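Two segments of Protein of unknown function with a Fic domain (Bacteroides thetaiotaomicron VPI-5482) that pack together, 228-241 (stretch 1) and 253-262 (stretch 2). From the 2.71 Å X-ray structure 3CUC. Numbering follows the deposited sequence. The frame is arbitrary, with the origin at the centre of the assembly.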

# COMPACT_ATOMS: atom_id res chain seq x y z
N ASN A 228 7.62 -1.42 14.24
CA ASN A 228 8.68 -0.69 13.55
C ASN A 228 8.11 0.25 12.48
O ASN A 228 8.53 1.40 12.34
CB ASN A 228 9.64 -1.68 12.91
CG ASN A 228 10.93 -1.03 12.49
OD1 ASN A 228 11.70 -0.58 13.32
ND2 ASN A 228 11.17 -0.99 11.18
N TYR A 229 7.15 -0.27 11.72
CA TYR A 229 6.43 0.46 10.68
C TYR A 229 5.71 1.68 11.27
O TYR A 229 5.87 2.80 10.79
CB TYR A 229 5.46 -0.53 10.02
CG TYR A 229 4.45 0.00 9.02
CD1 TYR A 229 4.80 0.95 8.07
CD2 TYR A 229 3.15 -0.51 9.00
CE1 TYR A 229 3.86 1.41 7.14
CE2 TYR A 229 2.22 -0.06 8.08
CZ TYR A 229 2.59 0.89 7.15
OH TYR A 229 1.68 1.35 6.23
N LEU A 230 4.96 1.45 12.34
CA LEU A 230 4.29 2.55 13.07
C LEU A 230 5.29 3.53 13.68
O LEU A 230 5.06 4.74 13.69
CB LEU A 230 3.38 1.99 14.18
CG LEU A 230 2.02 1.42 13.74
CD1 LEU A 230 1.29 0.82 14.95
CD2 LEU A 230 1.17 2.48 13.06
N ASN A 231 6.41 3.01 14.19
CA ASN A 231 7.44 3.85 14.80
C ASN A 231 8.01 4.82 13.78
O ASN A 231 8.10 6.02 14.04
CB ASN A 231 8.55 2.99 15.41
CG ASN A 231 9.56 3.81 16.19
OD1 ASN A 231 10.36 4.57 15.62
ND2 ASN A 231 9.55 3.65 17.51
N ILE A 232 8.37 4.30 12.61
CA ILE A 232 8.99 5.12 11.56
C ILE A 232 8.04 6.27 11.17
O ILE A 232 8.47 7.42 11.08
CB ILE A 232 9.39 4.26 10.33
CG1 ILE A 232 10.41 3.18 10.72
CG2 ILE A 232 9.95 5.14 9.22
CD1 ILE A 232 11.85 3.61 10.64
N LEU A 233 6.75 5.97 11.00
CA LEU A 233 5.75 7.02 10.73
C LEU A 233 5.52 7.97 11.93
O LEU A 233 5.13 9.12 11.74
CB LEU A 233 4.42 6.40 10.29
CG LEU A 233 4.41 5.62 8.96
CD1 LEU A 233 3.19 4.71 8.87
CD2 LEU A 233 4.45 6.56 7.77
N HIS A 234 5.76 7.49 13.15
CA HIS A 234 5.66 8.32 14.37
C HIS A 234 6.82 9.31 14.52
O HIS A 234 6.70 10.31 15.23
CB HIS A 234 5.57 7.45 15.63
N GLN A 235 7.94 9.02 13.86
CA GLN A 235 9.09 9.94 13.81
C GLN A 235 8.82 11.07 12.83
O GLN A 235 9.04 12.25 13.14
CB GLN A 235 10.36 9.20 13.38
CG GLN A 235 10.85 8.14 14.35
CD GLN A 235 12.01 7.32 13.80
OE1 GLN A 235 12.31 7.34 12.60
NE2 GLN A 235 12.67 6.59 14.69
N CYS A 236 8.36 10.69 11.63
CA CYS A 236 7.93 11.64 10.61
C CYS A 236 6.88 12.61 11.14
O CYS A 236 6.93 13.81 10.85
CB CYS A 236 7.34 10.89 9.41
SG CYS A 236 8.53 9.90 8.46
N ASP A 237 5.93 12.09 11.92
CA ASP A 237 4.85 12.90 12.51
C ASP A 237 5.40 14.09 13.30
O ASP A 237 4.88 15.20 13.20
CB ASP A 237 3.95 12.03 13.40
CG ASP A 237 3.06 11.07 12.60
OD1 ASP A 237 3.03 11.17 11.35
OD2 ASP A 237 2.39 10.21 13.21
N VAL A 238 6.46 13.85 14.08
CA VAL A 238 7.08 14.91 14.87
C VAL A 238 7.76 15.95 13.96
O VAL A 238 7.78 17.14 14.28
CB VAL A 238 8.11 14.35 15.90
CG1 VAL A 238 8.43 15.41 16.98
CG2 VAL A 238 7.60 13.06 16.55
N GLU A 239 8.29 15.50 12.83
CA GLU A 239 9.02 16.37 11.89
C GLU A 239 8.10 17.29 11.08
O GLU A 239 8.37 18.48 10.95
CB GLU A 239 9.86 15.51 10.93
CG GLU A 239 10.97 16.25 10.20
CD GLU A 239 12.00 16.84 11.16
OE1 GLU A 239 12.18 16.29 12.27
OE2 GLU A 239 12.63 17.86 10.81
N ALA A 240 7.03 16.72 10.52
CA ALA A 240 6.15 17.45 9.60
C ALA A 240 5.29 18.50 10.32
O ALA A 240 5.15 19.62 9.83
CB ALA A 240 5.26 16.48 8.84
N GLY A 241 4.74 18.12 11.47
CA GLY A 241 3.84 18.99 12.23
C GLY A 241 2.57 18.23 12.56
O GLY A 241 2.06 17.50 11.72
N ASN A 253 11.84 15.56 2.68
CA ASN A 253 12.86 15.59 3.72
C ASN A 253 12.29 15.33 5.12
O ASN A 253 13.00 14.84 6.00
CB ASN A 253 13.63 16.91 3.70
CG ASN A 253 14.52 17.06 2.46
OD1 ASN A 253 15.39 17.93 2.41
ND2 ASN A 253 14.29 16.22 1.46
N ASP A 254 11.02 15.67 5.31
CA ASP A 254 10.31 15.34 6.55
C ASP A 254 10.16 13.83 6.74
O ASP A 254 10.30 13.33 7.86
CB ASP A 254 8.92 15.99 6.59
CG ASP A 254 8.98 17.51 6.69
OD1 ASP A 254 9.99 18.06 7.17
OD2 ASP A 254 7.99 18.16 6.29
N ILE A 255 9.88 13.11 5.65
CA ILE A 255 9.55 11.68 5.72
C ILE A 255 10.70 10.74 5.34
O ILE A 255 10.47 9.57 5.02
CB ILE A 255 8.28 11.33 4.87
CG1 ILE A 255 8.55 11.41 3.36
CG2 ILE A 255 7.12 12.26 5.25
CD1 ILE A 255 7.62 10.52 2.53
N LEU A 256 11.93 11.24 5.42
CA LEU A 256 13.11 10.49 5.01
C LEU A 256 13.25 9.10 5.68
O LEU A 256 13.60 8.13 5.00
CB LEU A 256 14.36 11.33 5.23
CG LEU A 256 15.63 10.95 4.47
CD1 LEU A 256 16.30 12.19 3.89
CD2 LEU A 256 16.59 10.17 5.37
N PRO A 257 12.97 8.99 6.99
CA PRO A 257 13.03 7.65 7.60
C PRO A 257 12.06 6.63 6.97
O PRO A 257 12.38 5.44 6.89
CB PRO A 257 12.68 7.90 9.08
CG PRO A 257 12.82 9.36 9.29
CD PRO A 257 12.59 10.02 7.97
N PHE A 258 10.89 7.10 6.54
CA PHE A 258 9.90 6.23 5.89
C PHE A 258 10.29 5.94 4.45
O PHE A 258 9.97 4.86 3.93
CB PHE A 258 8.50 6.85 5.95
CG PHE A 258 7.42 5.98 5.36
CD1 PHE A 258 7.17 4.71 5.88
CD2 PHE A 258 6.65 6.42 4.30
CE1 PHE A 258 6.18 3.90 5.34
CE2 PHE A 258 5.65 5.62 3.75
CZ PHE A 258 5.42 4.36 4.27
N VAL A 259 10.95 6.88 3.78
CA VAL A 259 11.48 6.63 2.44
C VAL A 259 12.50 5.50 2.53
O VAL A 259 12.47 4.56 1.74
CB VAL A 259 12.13 7.88 1.79
CG1 VAL A 259 12.61 7.56 0.39
CG2 VAL A 259 11.15 9.05 1.75
N ASN A 260 13.39 5.57 3.53
CA ASN A 260 14.37 4.52 3.74
C ASN A 260 13.69 3.18 4.03
O ASN A 260 14.11 2.15 3.50
CB ASN A 260 15.34 4.87 4.87
CG ASN A 260 16.29 6.01 4.51
OD1 ASN A 260 16.54 6.28 3.33
ND2 ASN A 260 16.82 6.69 5.52
N TYR A 261 12.63 3.21 4.84
CA TYR A 261 11.91 1.99 5.18
C TYR A 261 11.37 1.26 3.95
O TYR A 261 11.57 0.06 3.79
CB TYR A 261 10.77 2.29 6.15
CG TYR A 261 10.08 1.03 6.65
CD1 TYR A 261 10.81 0.03 7.30
CD2 TYR A 261 8.71 0.83 6.46
CE1 TYR A 261 10.19 -1.12 7.75
CE2 TYR A 261 8.09 -0.33 6.91
CZ TYR A 261 8.84 -1.30 7.55
OH TYR A 261 8.22 -2.45 7.99
N LEU A 262 10.68 1.99 3.08
CA LEU A 262 10.16 1.41 1.85
C LEU A 262 11.29 0.90 0.96
O LEU A 262 11.15 -0.12 0.29
CB LEU A 262 9.29 2.41 1.08
CG LEU A 262 7.96 2.85 1.72
CD1 LEU A 262 7.12 3.62 0.70
CD2 LEU A 262 7.18 1.67 2.27

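This is a nearly antiparallel helix-helix contact held by apolar side-chain packing, with no hydrogen bond crossing between the stretches. The axes of helices 228-240 and 256-262 approach to 8.6 Å at 153°, and 620 Å² of surface is buried, both sides summed. Bonds such as Tyr261 N to Pro257 O (3.0 Å) run within a helix; across the contact, side chains meet side chains and backbone.

Phe258 is the knob, seated among Tyr229, Ile232, Leu233 and Cys236. Its flat ring offers a broad face to a methyl group: Leu233 CD2 lies 3.8 Å from the centroid of the Phe258 ring, close to the ring normal, a CH-pi contact. Ile232 CG2 lies at the ring edge, 4.4 Å from Phe258 CD1; the same methyl reaches Pro257 CB at 3.9 Å and Tyr261 CB at 4.3 Å.

Where the backbones close in, to 5.2 Å between Cys236 CA and Ile255 CA, a small side chain suits the space: Cys236 SG lies 3.4 Å from Ile255 CA. Toward the other end, Tyr229 CD1 meets Tyr261 CE2 at 3.7 Å; both hydroxyls bond elsewhere in the structure. Asp254 points toward the first helix, its OD1 3.7 Å from Glu239 CG and its OD2 4.1 Å from Ala240 CB; Glu239 OE2 and Asp254 OD1, like charges, stand 4.5 Å apart.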